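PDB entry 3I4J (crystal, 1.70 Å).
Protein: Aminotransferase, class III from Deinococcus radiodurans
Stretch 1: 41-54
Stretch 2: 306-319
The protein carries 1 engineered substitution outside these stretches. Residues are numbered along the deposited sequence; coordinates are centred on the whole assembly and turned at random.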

ATOM      1  N   ALA C  41       1.802  12.643  10.019  1.00 21.69           N
ATOM      2  CA  ALA C  41       1.450  12.601  11.445  1.00 21.25           C
ATOM      3  C   ALA C  41       0.617  13.781  11.935  1.00 21.96           C
ATOM      4  O   ALA C  41       1.043  14.546  12.806  1.00 20.02           O
ATOM      5  CB  ALA C  41       2.723  12.475  12.285  1.00 23.31           C
ATOM      6  N   ASN C  42      -0.592  13.889  11.401  1.00 20.49           N
ATOM      7  CA  ASN C  42      -1.500  14.983  11.731  1.00 23.25           C
ATOM      8  C   ASN C  42      -1.917  15.162  13.188  1.00 23.10           C
ATOM      9  O   ASN C  42      -2.178  16.286  13.612  1.00 22.83           O
ATOM     10  CB  ASN C  42      -2.755  14.880  10.863  1.00 22.36           C
ATOM     11  CG  ASN C  42      -2.478  15.176   9.398  1.00 24.86           C
ATOM     12  OD1 ASN C  42      -1.324  15.315   8.984  1.00 22.28           O
ATOM     13  ND2 ASN C  42      -3.539  15.259   8.602  1.00 25.13           N
ATOM     14  N   ILE C  43      -1.999  14.080  13.962  1.00 22.32           N
ATOM     15  CA  ILE C  43      -2.412  14.238  15.352  1.00 21.60           C
ATOM     16  C   ILE C  43      -1.287  14.060  16.364  1.00 21.93           C
ATOM     17  O   ILE C  43      -1.525  13.955  17.569  1.00 21.63           O
ATOM     18  CB  ILE C  43      -3.595  13.300  15.697  1.00 21.85           C
ATOM     19  CG1 ILE C  43      -3.144  11.836  15.720  1.00 23.05           C
ATOM     20  CG2 ILE C  43      -4.698  13.485  14.671  1.00 22.46           C
ATOM     21  CD1 ILE C  43      -4.229  10.885  16.228  1.00 21.78           C
ATOM     22  N   GLY C  44      -0.053  14.048  15.871  1.00 20.72           N
ATOM     23  CA  GLY C  44       1.084  13.899  16.759  1.00 22.22           C
ATOM     24  C   GLY C  44       1.472  12.453  16.982  1.00 23.06           C
ATOM     25  O   GLY C  44       0.735  11.537  16.617  1.00 22.62           O
ATOM     26  N   HIS C  45       2.631  12.250  17.595  1.00 22.60           N
ATOM     27  CA  HIS C  45       3.138  10.908  17.841  1.00 22.91           C
ATOM     28  C   HIS C  45       2.850  10.365  19.237  1.00 23.70           C
ATOM     29  O   HIS C  45       2.661  11.124  20.188  1.00 24.02           O
ATOM     30  CB  HIS C  45       4.647  10.880  17.602  1.00 23.24           C
ATOM     31  CG  HIS C  45       5.050  11.341  16.236  1.00 23.77           C
ATOM     32  ND1 HIS C  45       5.536  12.606  15.987  1.00 22.71           N
ATOM     33  CD2 HIS C  45       5.025  10.705  15.041  1.00 22.25           C
ATOM     34  CE1 HIS C  45       5.795  12.729  14.698  1.00 20.86           C
ATOM     35  NE2 HIS C  45       5.495  11.590  14.102  1.00 24.65           N
ATOM     36  N   GLY C  46       2.818   9.038  19.333  1.00 22.54           N
ATOM     37  CA  GLY C  46       2.602   8.364  20.604  1.00 22.74           C
ATOM     38  C   GLY C  46       1.201   8.316  21.184  1.00 24.89           C
ATOM     39  O   GLY C  46       1.058   8.193  22.402  1.00 25.14           O
ATOM     40  N   ARG C  47       0.173   8.399  20.344  1.00 25.22           N
ATOM     41  CA  ARG C  47      -1.204   8.357  20.839  1.00 25.80           C
ATOM     42  C   ARG C  47      -1.577   6.949  21.299  1.00 26.12           C
ATOM     43  O   ARG C  47      -1.852   6.068  20.477  1.00 23.73           O
ATOM     44  CB  ARG C  47      -2.199   8.801  19.759  1.00 28.22           C
ATOM     45  CG  ARG C  47      -1.854  10.098  19.025  1.00 30.34           C
ATOM     46  CD  ARG C  47      -1.925  11.358  19.881  1.00 34.16           C
ATOM     47  NE  ARG C  47      -3.257  11.647  20.403  1.00 35.69           N
ATOM     48  CZ  ARG C  47      -3.820  12.856  20.401  1.00 35.12           C
ATOM     49  NH1 ARG C  47      -3.181  13.899  19.889  1.00 35.00           N
ATOM     50  NH2 ARG C  47      -5.011  13.034  20.951  1.00 33.38           N
ATOM     51  N   ALA C  48      -1.581   6.735  22.611  1.00 26.61           N
ATOM     52  CA  ALA C  48      -1.935   5.433  23.161  1.00 26.89           C
ATOM     53  C   ALA C  48      -3.389   5.107  22.850  1.00 26.04           C
ATOM     54  O   ALA C  48      -3.753   3.939  22.722  1.00 26.44           O
ATOM     55  CB  ALA C  48      -1.704   5.417  24.668  1.00 27.78           C
ATOM     56  N   GLU C  49      -4.218   6.143  22.727  1.00 25.83           N
ATOM     57  CA  GLU C  49      -5.634   5.964  22.430  1.00 25.07           C
ATOM     58  C   GLU C  49      -5.821   5.209  21.118  1.00 25.36           C
ATOM     59  O   GLU C  49      -6.649   4.299  21.022  1.00 24.10           O
ATOM     60  CB  GLU C  49      -6.338   7.317  22.324  1.00 26.76           C
ATOM     61  CG  GLU C  49      -7.840   7.212  22.110  1.00 28.87           C
ATOM     62  CD  GLU C  49      -8.508   8.570  21.984  1.00 29.99           C
ATOM     63  OE1 GLU C  49      -7.894   9.577  22.389  1.00 31.02           O
ATOM     64  OE2 GLU C  49      -9.652   8.630  21.490  1.00 32.94           O
ATOM     65  N   VAL C  50      -5.057   5.601  20.105  1.00 23.23           N
ATOM     66  CA  VAL C  50      -5.148   4.952  18.805  1.00 21.89           C
ATOM     67  C   VAL C  50      -4.613   3.530  18.914  1.00 20.78           C
ATOM     68  O   VAL C  50      -5.214   2.588  18.392  1.00 21.58           O
ATOM     69  CB  VAL C  50      -4.332   5.713  17.741  1.00 23.26           C
ATOM     70  CG1 VAL C  50      -4.461   5.012  16.388  1.00 21.78           C
ATOM     71  CG2 VAL C  50      -4.827   7.151  17.645  1.00 24.49           C
ATOM     72  N   GLY C  51      -3.482   3.385  19.597  1.00 22.77           N
ATOM     73  CA  GLY C  51      -2.890   2.071  19.774  1.00 23.30           C
ATOM     74  C   GLY C  51      -3.852   1.095  20.426  1.00 24.40           C
ATOM     75  O   GLY C  51      -3.960  -0.061  20.006  1.00 22.73           O
ATOM     76  N   GLU C  52      -4.562   1.556  21.450  1.00 25.73           N
ATOM     77  CA  GLU C  52      -5.515   0.700  22.154  1.00 28.61           C
ATOM     78  C   GLU C  52      -6.642   0.262  21.224  1.00 27.41           C
ATOM     79  O   GLU C  52      -7.093  -0.879  21.279  1.00 26.39           O
ATOM     80  CB  GLU C  52      -6.116   1.431  23.362  1.00 31.54           C
ATOM     81  CG  GLU C  52      -5.096   2.009  24.319  1.00 39.69           C
ATOM     82  CD  GLU C  52      -4.094   0.983  24.806  1.00 43.08           C
ATOM     83  OE1 GLU C  52      -4.509   0.012  25.477  1.00 44.43           O
ATOM     84  OE2 GLU C  52      -2.887   1.153  24.517  1.00 46.70           O
ATOM     85  N   ARG C  53      -7.091   1.178  20.372  1.00 26.27           N
ATOM     86  CA  ARG C  53      -8.165   0.886  19.427  1.00 26.84           C
ATOM     87  C   ARG C  53      -7.717  -0.144  18.391  1.00 25.44           C
ATOM     88  O   ARG C  53      -8.504  -0.996  17.972  1.00 24.66           O
ATOM     89  CB  ARG C  53      -8.611   2.176  18.730  1.00 29.96           C
ATOM     90  CG  ARG C  53      -9.268   3.187  19.670  1.00 34.05           C
ATOM     91  CD  ARG C  53     -10.670   2.734  20.075  1.00 36.93           C
ATOM     92  NE  ARG C  53     -11.636   2.928  18.994  1.00 40.64           N
ATOM     93  CZ  ARG C  53     -12.132   4.112  18.638  1.00 41.03           C
ATOM     94  NH1 ARG C  53     -11.756   5.211  19.279  1.00 43.10           N
ATOM     95  NH2 ARG C  53     -12.999   4.201  17.638  1.00 38.87           N
ATOM     96  N   MET C  54      -6.454  -0.066  17.982  1.00 22.90           N
ATOM     97  CA  MET C  54      -5.925  -1.007  17.004  1.00 21.38           C
ATOM     98  C   MET C  54      -5.807  -2.382  17.660  1.00 21.37           C
ATOM     99  O   MET C  54      -6.127  -3.398  17.052  1.00 20.14           O
ATOM    100  CB  MET C  54      -4.558  -0.537  16.490  1.00 19.83           C
ATOM    101  CG  MET C  54      -4.602   0.785  15.709  1.00 21.24           C
ATOM    102  SD  MET C  54      -2.979   1.328  15.051  1.00 15.67           S
ATOM    103  CE  MET C  54      -1.988   1.232  16.483  1.00 28.17           C
ATOM    104  N   GLY C 306      -7.998   4.560  11.612  1.00 20.22           N
ATOM    105  CA  GLY C 306      -8.581   5.743  11.004  1.00 21.13           C
ATOM    106  C   GLY C 306      -9.725   6.274  11.846  1.00 20.58           C
ATOM    107  O   GLY C 306      -9.824   7.480  12.081  1.00 21.40           O
ATOM    108  N   LEU C 307     -10.587   5.376  12.313  1.00 20.62           N
ATOM    109  CA  LEU C 307     -11.728   5.774  13.140  1.00 21.05           C
ATOM    110  C   LEU C 307     -11.283   6.433  14.446  1.00 22.08           C
ATOM    111  O   LEU C 307     -11.858   7.436  14.873  1.00 21.72           O
ATOM    112  CB  LEU C 307     -12.606   4.552  13.441  1.00 22.87           C
ATOM    113  CG  LEU C 307     -13.874   4.783  14.274  1.00 23.95           C
ATOM    114  CD1 LEU C 307     -14.797   5.763  13.557  1.00 24.62           C
ATOM    115  CD2 LEU C 307     -14.580   3.454  14.494  1.00 24.06           C
ATOM    116  N   SER C 308     -10.261   5.871  15.086  1.00 21.21           N
ATOM    117  CA  SER C 308      -9.757   6.424  16.340  1.00 21.50           C
ATOM    118  C   SER C 308      -9.145   7.801  16.088  1.00 21.92           C
ATOM    119  O   SER C 308      -9.320   8.730  16.881  1.00 22.87           O
ATOM    120  CB  SER C 308      -8.713   5.485  16.955  1.00 21.61           C
ATOM    121  OG  SER C 308      -8.196   6.017  18.166  1.00 24.56           O
ATOM    122  N   VAL C 309      -8.424   7.932  14.982  1.00 20.46           N
ATOM    123  CA  VAL C 309      -7.809   9.205  14.629  1.00 21.45           C
ATOM    124  C   VAL C 309      -8.906  10.242  14.384  1.00 21.67           C
ATOM    125  O   VAL C 309      -8.788  11.388  14.803  1.00 22.11           O
ATOM    126  CB  VAL C 309      -6.926   9.067  13.363  1.00 21.77           C
ATOM    127  CG1 VAL C 309      -6.547  10.445  12.824  1.00 21.71           C
ATOM    128  CG2 VAL C 309      -5.659   8.276  13.704  1.00 21.44           C
ATOM    129  N   LEU C 310      -9.979   9.830  13.716  1.00 21.20           N
ATOM    130  CA  LEU C 310     -11.087  10.739  13.448  1.00 23.90           C
ATOM    131  C   LEU C 310     -11.726  11.216  14.756  1.00 24.79           C
ATOM    132  O   LEU C 310     -12.061  12.395  14.891  1.00 24.67           O
ATOM    133  CB  LEU C 310     -12.131  10.058  12.561  1.00 23.27           C
ATOM    134  CG  LEU C 310     -13.347  10.906  12.169  1.00 23.73           C
ATOM    135  CD1 LEU C 310     -12.899  12.178  11.447  1.00 23.75           C
ATOM    136  CD2 LEU C 310     -14.274  10.080  11.291  1.00 23.65           C
ATOM    137  N   ASP C 311     -11.894  10.308  15.718  1.00 25.46           N
ATOM    138  CA  ASP C 311     -12.475  10.679  17.012  1.00 26.67           C
ATOM    139  C   ASP C 311     -11.674  11.818  17.634  1.00 26.61           C
ATOM    140  O   ASP C 311     -12.237  12.767  18.183  1.00 27.06           O
ATOM    141  CB  ASP C 311     -12.457   9.501  18.001  1.00 27.58           C
ATOM    142  CG  ASP C 311     -13.438   8.400  17.642  1.00 29.37           C
ATOM    143  OD1 ASP C 311     -14.511   8.697  17.086  1.00 31.45           O
ATOM    144  OD2 ASP C 311     -13.140   7.228  17.945  1.00 33.02           O
ATOM    145  N   ILE C 312     -10.352  11.704  17.551  1.00 25.14           N
ATOM    146  CA  ILE C 312      -9.440  12.697  18.102  1.00 24.84           C
ATOM    147  C   ILE C 312      -9.497  14.021  17.340  1.00 26.11           C
ATOM    148  O   ILE C 312      -9.551  15.097  17.947  1.00 24.00           O
ATOM    149  CB  ILE C 312      -8.002  12.144  18.090  1.00 24.05           C
ATOM    150  CG1 ILE C 312      -7.917  10.945  19.040  1.00 25.45           C
ATOM    151  CG2 ILE C 312      -7.009  13.227  18.484  1.00 23.92           C
ATOM    152  CD1 ILE C 312      -6.604  10.183  18.970  1.00 25.34           C
ATOM    153  N   VAL C 313      -9.488  13.937  16.014  1.00 24.67           N
ATOM    154  CA  VAL C 313      -9.547  15.123  15.168  1.00 24.05           C
ATOM    155  C   VAL C 313     -10.795  15.943  15.491  1.00 25.64           C
ATOM    156  O   VAL C 313     -10.742  17.170  15.560  1.00 24.50           O
ATOM    157  CB  VAL C 313      -9.550  14.722  13.671  1.00 23.98           C
ATOM    158  CG1 VAL C 313      -9.863  15.930  12.790  1.00 24.28           C
ATOM    159  CG2 VAL C 313      -8.192  14.129  13.296  1.00 22.80           C
ATOM    160  N   GLU C 314     -11.916  15.257  15.700  1.00 25.95           N
ATOM    161  CA  GLU C 314     -13.170  15.933  16.019  1.00 26.60           C
ATOM    162  C   GLU C 314     -13.210  16.409  17.473  1.00 27.04           C
ATOM    163  O   GLU C 314     -13.520  17.570  17.748  1.00 27.57           O
ATOM    164  CB  GLU C 314     -14.356  15.002  15.745  1.00 26.54           C
ATOM    165  CG  GLU C 314     -14.456  14.546  14.298  1.00 28.60           C
ATOM    166  CD  GLU C 314     -15.690  13.705  14.023  1.00 30.40           C
ATOM    167  OE1 GLU C 314     -15.943  12.741  14.776  1.00 32.07           O
ATOM    168  OE2 GLU C 314     -16.398  14.002  13.042  1.00 28.31           O
ATOM    169  N   ARG C 315     -12.886  15.517  18.402  1.00 26.75           N
ATOM    170  CA  ARG C 315     -12.911  15.867  19.819  1.00 27.83           C
ATOM    171  C   ARG C 315     -11.992  17.038  20.170  1.00 28.58           C
ATOM    172  O   ARG C 315     -12.366  17.904  20.962  1.00 28.00           O
ATOM    173  CB  ARG C 315     -12.538  14.649  20.669  1.00 27.77           C
ATOM    174  CG  ARG C 315     -12.653  14.886  22.169  1.00 29.97           C
ATOM    175  CD  ARG C 315     -12.348  13.619  22.954  1.00 31.16           C
ATOM    176  NE  ARG C 315     -10.929  13.288  22.930  1.00 33.81           N
ATOM    177  CZ  ARG C 315     -10.434  12.132  22.501  1.00 31.05           C
ATOM    178  NH1 ARG C 315     -11.242  11.182  22.053  1.00 32.55           N
ATOM    179  NH2 ARG C 315      -9.127  11.928  22.523  1.00 32.25           N
ATOM    180  N   GLU C 316     -10.798  17.066  19.584  1.00 26.75           N
ATOM    181  CA  GLU C 316      -9.847  18.141  19.857  1.00 27.02           C
ATOM    182  C   GLU C 316      -9.983  19.311  18.881  1.00 26.19           C
ATOM    183  O   GLU C 316      -9.246  20.290  18.982  1.00 26.87           O
ATOM    184  CB  GLU C 316      -8.406  17.606  19.817  1.00 27.52           C
ATOM    185  CG  GLU C 316      -8.139  16.458  20.786  1.00 27.14           C
ATOM    186  CD  GLU C 316      -6.673  16.049  20.861  1.00 28.65           C
ATOM    187  OE1 GLU C 316      -5.876  16.461  19.992  1.00 27.97           O
ATOM    188  OE2 GLU C 316      -6.318  15.299  21.796  1.00 28.61           O
ATOM    189  N   ASP C 317     -10.934  19.210  17.955  1.00 25.96           N
ATOM    190  CA  ASP C 317     -11.163  20.243  16.943  1.00 25.85           C
ATOM    191  C   ASP C 317      -9.833  20.658  16.329  1.00 25.65           C
ATOM    192  O   ASP C 317      -9.454  21.831  16.334  1.00 24.47           O
ATOM    193  CB  ASP C 317     -11.868  21.464  17.554  1.00 28.81           C
ATOM    194  CG  ASP C 317     -12.211  22.523  16.512  1.00 30.66           C
ATOM    195  OD1 ASP C 317     -12.396  22.161  15.329  1.00 29.44           O
ATOM    196  OD2 ASP C 317     -12.315  23.720  16.876  1.00 32.75           O
ATOM    197  N   LEU C 318      -9.117  19.675  15.800  1.00 24.00           N
ATOM    198  CA  LEU C 318      -7.827  19.939  15.195  1.00 23.76           C
ATOM    199  C   LEU C 318      -7.968  20.737  13.903  1.00 23.25           C
ATOM    200  O   LEU C 318      -7.010  21.345  13.441  1.00 22.97           O
ATOM    201  CB  LEU C 318      -7.078  18.618  14.957  1.00 23.57           C
ATOM    202  CG  LEU C 318      -6.707  17.863  16.243  1.00 23.71           C
ATOM    203  CD1 LEU C 318      -5.871  16.648  15.901  1.00 22.19           C
ATOM    204  CD2 LEU C 318      -5.929  18.776  17.185  1.00 24.23           C
ATOM    205  N   THR C 319      -9.164  20.745  13.325  1.00 23.12           N
ATOM    206  CA  THR C 319      -9.395  21.515  12.108  1.00 23.95           C
ATOM    207  C   THR C 319      -9.333  22.991  12.508  1.00 24.34           C
ATOM    208  O   THR C 319      -8.729  23.820  11.817  1.00 23.78           O
ATOM    209  CB  THR C 319     -10.777  21.205  11.503  1.00 25.71           C
ATOM    210  OG1 THR C 319     -10.828  19.829  11.092  1.00 25.43           O
ATOM    211  CG2 THR C 319     -11.044  22.096  10.304  1.00 26.06           C
TER

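Helix packing often follows a simple plan, an apolar seam closed along its margin by ion pairs, and this contact from a class III aminotransferase is a compact example. At its centre lies Ile-43, from the loop that precedes helix 48-54. Its CD1 atom packs 3.7 Å from CD1 of Ile-312 and 3.9 Å from CG2 of Val-309, while its CG2 branch sits 3.8 Å from CG2 of Val-313 and 3.6 Å from CD1 of Leu-318. One branched side chain thus touches residues from the helix and from beyond its end. Val-50 extends the seam, with its CG2 3.8 Å from Ile-312 CD1.

Where the helices themselves meet, at an angle of 148° and with axes 8.9 Å apart at their closest, the backbones come near: Val-50 CA and Ser-308 CA are 5.4 Å apart. Ser-308 points toward the first stretch, and its OG lies 3.3 Å from Val-50 CA. Its OG is buried by the contact and has no hydrogen-bonding partner in the model.

Three salt bridges close the polar edge. Arg-53 directs NH1 and NH2 at a single oxygen, Asp-311 OD2, at 2.8 and 3.0 Å, and one face of its guanidinium lies over Ser-308 CA. Glu-49 and Arg-315 pair both ends: Arg-315 NH2 to Glu-49 OE1 at 2.7 Å and Arg-315 NH1 to Glu-49 OE2 at 3.1 Å, a two-pronged arrangement. Arg-47, at the N-cap position, links loop and helix end. Its NH2 donates to Glu-316 OE2 at 2.7 Å near the guanidinium plane, Ile-312 CG2 covers one face, and NH1 reaches back to Ile-43 O at 2.9 Å, tying the charged edge to the residue at the apolar centre. Although Arg-47 NH2 and Arg-315 NH2 are 4.5 Å apart, each has a carboxylate partner.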